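Local coordinates for lysosome-associated membrane glycoprotein 1 (Mus musculus, PDB 5GV0) that contributes to the glycosylated luminal lining of the lysosomal membrane and probably assembles with other copies of itself through its luminal domains, at residues V37-N42 with L93-V98; L89-P94 with P99-S104. One frame throughout, in Å; residues are numbered along the deposited sequence.

How the interactions relate
Interaction 2 is a local beta hairpin, strands 81-92 and 100-105 pairing across a short connection, and buries 490 Å². Interaction 1 buries 135 Å² and joins the loop of that hairpin to strand 36-42 of the other sheet. Both are partly buried. L93, common to both, is buried, as are L89 and M91 in interaction 2; T100 and S102 lie on the surface, and R39 and D95 are partly exposed. F41 CD2 to M91 CE at 3.5 Å ties the two contacts directly. Backbone bonding dominates 89-94 with 99-104, with hydroxyls and a glycan on one face and apolar groups on the other; 37-42 with 93-98 relies on side chains alone, a salt bridge beside an apolar patch.

Interaction 1: V37-N42 with L93-V98; sequences VTRAFN and LPDALV
R39 reaches from the strand to D95 in the loop, the two side chains approaching from opposite directions. The arginine chain is extended from CG to NE, which carries the guanidinium out to the turn; V37 CG2, earlier on the same strand, lies over one face of that group. R39 NH1 donates to D95 OD2 at 2.9 Å, forming a salt bridge. OD2 is approached nearly along its C-O bond but sits somewhat out of the guanidinium plane, and the N-H...O angle is only 138°. This is the sole hydrogen bond across the segments: R39 NE stays 4.0 Å from D95 OD2, and OD1 is bonded to Y29 OH. The pair is therefore not bidentate and coplanar; the two planes are turned 34° against each other. The same hydroxyl bonds R39 NE; Y29 OH thus links acid and base, which probably limits their movement against each other.

Two residues further along, the CB of F41 also leaves the strand toward the loop, and CZ of its ring meets L93 CD2 at 3.5 Å, the branch arriving obliquely. L93 also opens a type I turn, closed by A96 N to L93 O at 3.0 Å, which places D95 within reach of R39. The contact adds to other links of this loop, the backbone bond of D95 with K32, A96 O with K32 NZ, and L93 against Y29 of strand 14-30. It is a side-chain contact between the two sheets, consistent with the beta-prism fold of LAMP luminal domains.

Interaction 2: L89-P94 with P99-S104; sequences LNMTLP and PTFSIS. With NAG (2-acetamido-2-deoxy-beta-D-glucopyranose), chain E.
The F101 side chain takes a first torsion that sets CG between the backbone N and the carbonyl carbon (chi1 60°), swinging its ring across to 89-94. There CZ lies 3.7 Å from M91 CB, and the edge of the ring meets L93, with CE1 3.5 Å from L93 CD1. M91 O sits over one face, offset toward the rim. M91 SD makes an oblique Met-aromatic contact, 5.4 Å from the F101 ring centroid, the two side chains lying side by side and pointing the same way. On the face opposite these groups, T92 and T100 each hold OG1 anti to the carbonyl carbon, which brings the two hydroxyls together in a 2.9 Å hydrogen bond. S102 OG donates to N90 OD1 at 2.5 Å, so short that the exact length is doubtful. The amide is held mainly by the covalent bond of N90 ND2 to C1 of the N-acetylglucosamine, 1.4 Å.

The backbones run antiparallel, 157° between strand directions. L89 with I103 and M91 with F101 are hydrogen-bonded pairs, each with two bonds, such as M91 N to F101 O at 3.0 Å (167° at the hydrogen). L93 N to P99 O, 2.7 Å, carries the bonding past the strand ends. This is an antiparallel beta hairpin, its apolar face packed on strand 14-30 (L25, I27, Y29) and on F41, with L89 and M91 buried, and its polar face carrying an N-linked glycan.

Interaction 1: V37-N42 with L93-V98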
loop_
_atom_site.group_PDB
_atom_site.type_symbol
_atom_site.label_atom_id
_atom_site.label_comp_id
_atom_site.label_asym_id
_atom_site.label_seq_id
_atom_site.Cartn_x
_atom_site.Cartn_y
_atom_site.Cartn_z
ATOM N N VAL A 37 -22.384 7.003 1.586
ATOM C CA VAL A 37 -21.838 7.126 0.239
ATOM C C VAL A 37 -20.542 6.315 0.120
ATOM O O VAL A 37 -19.834 6.112 1.105
ATOM C CB VAL A 37 -21.581 8.609 -0.132
ATOM C CG1 VAL A 37 -20.386 9.167 0.630
ATOM C CG2 VAL A 37 -21.385 8.764 -1.628
ATOM N N THR A 38 -20.258 5.831 -1.084
ATOM C CA THR A 38 -19.009 5.132 -1.362
ATOM C C THR A 38 -18.245 5.890 -2.437
ATOM O O THR A 38 -18.790 6.184 -3.498
ATOM C CB THR A 38 -19.268 3.692 -1.812
ATOM O OG1 THR A 38 -19.943 2.990 -0.762
ATOM C CG2 THR A 38 -17.967 2.978 -2.133
ATOM N N ARG A 39 -16.994 6.236 -2.149
ATOM C CA ARG A 39 -16.157 6.982 -3.085
ATOM C C ARG A 39 -14.792 6.339 -3.260
ATOM O O ARG A 39 -14.276 5.672 -2.353
ATOM C CB ARG A 39 -15.957 8.432 -2.620
ATOM C CG ARG A 39 -17.238 9.223 -2.383
ATOM C CD ARG A 39 -16.915 10.709 -2.220
ATOM N NE ARG A 39 -18.003 11.459 -1.593
ATOM C CZ ARG A 39 -19.068 11.918 -2.241
ATOM N NH1 ARG A 39 -20.005 12.589 -1.583
ATOM N NH2 ARG A 39 -19.202 11.695 -3.538
ATOM N N ALA A 40 -14.200 6.558 -4.426
ATOM C CA ALA A 40 -12.834 6.129 -4.685
ATOM C C ALA A 40 -11.901 7.320 -4.694
ATOM O O ALA A 40 -12.197 8.356 -5.287
ATOM C CB ALA A 40 -12.739 5.383 -6.000
ATOM N N PHE A 41 -10.764 7.161 -4.027
ATOM C CA PHE A 41 -9.715 8.165 -4.021
ATOM C C PHE A 41 -8.441 7.529 -4.539
ATOM O O PHE A 41 -7.842 6.683 -3.865
ATOM C CB PHE A 41 -9.509 8.729 -2.618
ATOM C CG PHE A 41 -10.696 9.470 -2.090
ATOM C CD1 PHE A 41 -10.876 10.811 -2.388
ATOM C CD2 PHE A 41 -11.639 8.830 -1.308
ATOM C CE1 PHE A 41 -11.975 11.496 -1.910
ATOM C CE2 PHE A 41 -12.739 9.517 -0.830
ATOM C CZ PHE A 41 -12.903 10.849 -1.137
ATOM N N ASN A 42 -8.035 7.911 -5.743
ATOM C CA ASN A 42 -6.812 7.373 -6.310
ATOM C C ASN A 42 -5.590 7.957 -5.624
ATOM O O ASN A 42 -5.538 9.150 -5.331
ATOM C CB ASN A 42 -6.739 7.648 -7.813
ATOM C CG ASN A 42 -7.737 6.832 -8.604
ATOM O OD1 ASN A 42 -8.312 5.875 -8.094
ATOM N ND2 ASN A 42 -7.932 7.196 -9.864
ATOM N N LEU A 93 -12.564 14.248 5.277
ATOM C CA LEU A 93 -13.630 14.310 4.284
ATOM C C LEU A 93 -14.607 15.407 4.681
ATOM O O LEU A 93 -15.401 15.218 5.603
ATOM C CB LEU A 93 -14.359 12.972 4.168
ATOM C CG LEU A 93 -13.590 11.755 3.644
ATOM C CD1 LEU A 93 -14.392 10.486 3.883
ATOM C CD2 LEU A 93 -13.284 11.915 2.171
ATOM N N PRO A 94 -14.551 16.554 3.987
ATOM C CA PRO A 94 -15.344 17.732 4.350
ATOM C C PRO A 94 -16.848 17.466 4.463
ATOM O O PRO A 94 -17.484 18.082 5.314
ATOM C CB PRO A 94 -15.050 18.709 3.208
ATOM C CG PRO A 94 -13.709 18.311 2.717
ATOM C CD PRO A 94 -13.693 16.812 2.820
ATOM N N ASP A 95 -17.397 16.560 3.658
ATOM C CA ASP A 95 -18.840 16.328 3.669
ATOM C C ASP A 95 -19.254 15.163 4.567
ATOM O O ASP A 95 -20.416 14.756 4.561
ATOM C CB ASP A 95 -19.359 16.099 2.242
ATOM C CG ASP A 95 -18.922 14.766 1.652
ATOM O OD1 ASP A 95 -17.934 14.172 2.139
ATOM O OD2 ASP A 95 -19.570 14.323 0.676
ATOM N N ALA A 96 -18.312 14.630 5.339
ATOM C CA ALA A 96 -18.616 13.514 6.232
ATOM C C ALA A 96 -19.177 13.979 7.572
ATOM O O ALA A 96 -18.881 15.080 8.032
ATOM C CB ALA A 96 -17.372 12.663 6.461
ATOM N N LEU A 97 -19.982 13.123 8.195
ATOM C CA LEU A 97 -20.473 13.367 9.547
ATOM C C LEU A 97 -19.306 13.519 10.515
ATOM O O LEU A 97 -19.291 14.415 11.358
ATOM C CB LEU A 97 -21.388 12.230 10.003
ATOM C CG LEU A 97 -22.131 12.474 11.316
ATOM C CD1 LEU A 97 -23.114 13.626 11.157
ATOM C CD2 LEU A 97 -22.840 11.213 11.779
ATOM N N VAL A 98 -18.333 12.623 10.390
ATOM C CA VAL A 98 -17.080 12.736 11.117
ATOM C C VAL A 98 -15.982 13.042 10.105
ATOM O O VAL A 98 -15.430 12.132 9.489
ATOM C CB VAL A 98 -16.742 11.453 11.899
ATOM C CG1 VAL A 98 -15.470 11.644 12.709
ATOM C CG2 VAL A 98 -17.905 11.064 12.804
#

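Interaction 2: L89-P94 with P99-S104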
loop_
_atom_site.group_PDB
_atom_site.type_symbol
_atom_site.label_atom_id
_atom_site.label_comp_id
_atom_site.label_asym_id
_atom_site.label_seq_id
_atom_site.Cartn_x
_atom_site.Cartn_y
_atom_site.Cartn_z
ATOM N N LEU A 89 -4.546 4.776 7.528
ATOM C CA LEU A 89 -5.072 5.892 6.760
ATOM C C LEU A 89 -5.562 7.007 7.671
ATOM O O LEU A 89 -6.389 6.777 8.550
ATOM C CB LEU A 89 -6.212 5.419 5.853
ATOM C CG LEU A 89 -6.938 6.511 5.064
ATOM C CD1 LEU A 89 -6.048 7.085 3.971
ATOM C CD2 LEU A 89 -8.231 5.970 4.481
ATOM N N ASN A 90 -5.036 8.212 7.466
ATOM C CA ASN A 90 -5.610 9.417 8.056
ATOM C C ASN A 90 -6.316 10.178 6.952
ATOM O O ASN A 90 -5.750 10.362 5.874
ATOM C CB ASN A 90 -4.542 10.320 8.679
ATOM C CG ASN A 90 -3.950 9.758 9.953
ATOM O OD1 ASN A 90 -4.452 8.792 10.529
ATOM N ND2 ASN A 90 -2.864 10.382 10.401
ATOM N N MET A 91 -7.534 10.637 7.197
ATOM C CA MET A 91 -8.225 11.351 6.139
ATOM C C MET A 91 -9.149 12.431 6.664
ATOM O O MET A 91 -9.723 12.304 7.741
ATOM C CB MET A 91 -9.010 10.358 5.286
ATOM C CG MET A 91 -9.457 10.904 3.953
ATOM S SD MET A 91 -9.969 9.564 2.866
ATOM C CE MET A 91 -9.780 10.356 1.273
ATOM N N THR A 92 -9.292 13.502 5.890
ATOM C CA THR A 92 -10.319 14.494 6.159
ATOM C C THR A 92 -11.301 14.533 4.987
ATOM O O THR A 92 -10.910 14.783 3.845
ATOM C CB THR A 92 -9.721 15.887 6.398
ATOM O OG1 THR A 92 -8.960 15.878 7.611
ATOM C CG2 THR A 92 -10.829 16.923 6.522
ATOM N N LEU A 93 -12.564 14.248 5.277
ATOM C CA LEU A 93 -13.630 14.310 4.284
ATOM C C LEU A 93 -14.607 15.407 4.681
ATOM O O LEU A 93 -15.401 15.218 5.603
ATOM C CB LEU A 93 -14.359 12.972 4.168
ATOM C CG LEU A 93 -13.590 11.755 3.644
ATOM C CD1 LEU A 93 -14.392 10.486 3.883
ATOM C CD2 LEU A 93 -13.284 11.915 2.171
ATOM N N PRO A 94 -14.551 16.554 3.987
ATOM C CA PRO A 94 -15.344 17.732 4.350
ATOM C C PRO A 94 -16.848 17.466 4.463
ATOM O O PRO A 94 -17.484 18.082 5.314
ATOM C CB PRO A 94 -15.050 18.709 3.208
ATOM C CG PRO A 94 -13.709 18.311 2.717
ATOM C CD PRO A 94 -13.693 16.812 2.820
ATOM N N PRO A 99 -15.679 14.335 9.920
ATOM C CA PRO A 99 -14.780 14.805 8.859
ATOM C C PRO A 99 -13.378 14.207 8.927
ATOM O O PRO A 99 -12.853 13.752 7.907
ATOM C CB PRO A 99 -14.723 16.318 9.091
ATOM C CG PRO A 99 -15.965 16.634 9.856
ATOM C CD PRO A 99 -16.212 15.448 10.725
ATOM N N THR A 100 -12.785 14.219 10.115
ATOM C CA THR A 100 -11.406 13.782 10.290
ATOM C C THR A 100 -11.366 12.484 11.085
ATOM O O THR A 100 -11.892 12.400 12.199
ATOM C CB THR A 100 -10.568 14.863 10.986
ATOM O OG1 THR A 100 -10.476 16.005 10.114
ATOM C CG2 THR A 100 -9.174 14.352 11.282
ATOM N N PHE A 101 -10.750 11.466 10.493
ATOM C CA PHE A 101 -10.766 10.130 11.069
ATOM C C PHE A 101 -9.534 9.335 10.667
ATOM O O PHE A 101 -8.761 9.755 9.803
ATOM C CB PHE A 101 -12.022 9.379 10.624
ATOM C CG PHE A 101 -12.120 9.225 9.142
ATOM C CD1 PHE A 101 -12.741 10.195 8.380
ATOM C CD2 PHE A 101 -11.564 8.129 8.503
ATOM C CE1 PHE A 101 -12.825 10.074 7.012
ATOM C CE2 PHE A 101 -11.645 8.000 7.134
ATOM C CZ PHE A 101 -12.275 8.975 6.386
ATOM N N SER A 102 -9.368 8.178 11.299
ATOM C CA SER A 102 -8.323 7.228 10.937
ATOM C C SER A 102 -8.918 5.836 10.819
ATOM O O SER A 102 -9.860 5.502 11.528
ATOM C CB SER A 102 -7.190 7.227 11.967
ATOM O OG SER A 102 -6.459 8.438 11.929
ATOM N N ILE A 103 -8.371 5.042 9.904
ATOM C CA ILE A 103 -8.713 3.628 9.773
ATOM C C ILE A 103 -7.411 2.860 9.651
ATOM O O ILE A 103 -6.519 3.270 8.912
ATOM C CB ILE A 103 -9.593 3.341 8.542
ATOM C CG1 ILE A 103 -10.904 4.129 8.619
ATOM C CG2 ILE A 103 -9.866 1.833 8.439
ATOM C CD1 ILE A 103 -11.672 4.167 7.298
ATOM N N SER A 104 -7.277 1.767 10.391
ATOM C CA SER A 104 -6.082 0.954 10.284
ATOM C C SER A 104 -6.391 -0.531 10.304
ATOM O O SER A 104 -7.485 -0.957 10.690
ATOM C CB SER A 104 -5.107 1.276 11.413
ATOM O OG SER A 104 -5.680 0.971 12.669
HETATM C C1 NAG E . -2.166 9.985 11.594
HETATM C C2 NAG E . -0.738 9.571 11.241
HETATM C C3 NAG E . 0.042 9.224 12.507
HETATM C C4 NAG E . -0.049 10.360 13.518
HETATM C C5 NAG E . -1.509 10.719 13.767
HETATM C C6 NAG E . -1.675 11.909 14.684
HETATM C C7 NAG E . -0.243 8.500 9.083
HETATM C C8 NAG E . -0.359 7.246 8.271
HETATM N N2 NAG E . -0.747 8.445 10.320
HETATM O O3 NAG E . 1.404 9.001 12.163
HETATM O O4 NAG E . 0.551 9.966 14.747
HETATM O O5 NAG E . -2.135 11.061 12.523
HETATM O O6 NAG E . -1.267 13.113 14.048
HETATM O O7 NAG E . 0.289 9.515 8.641
#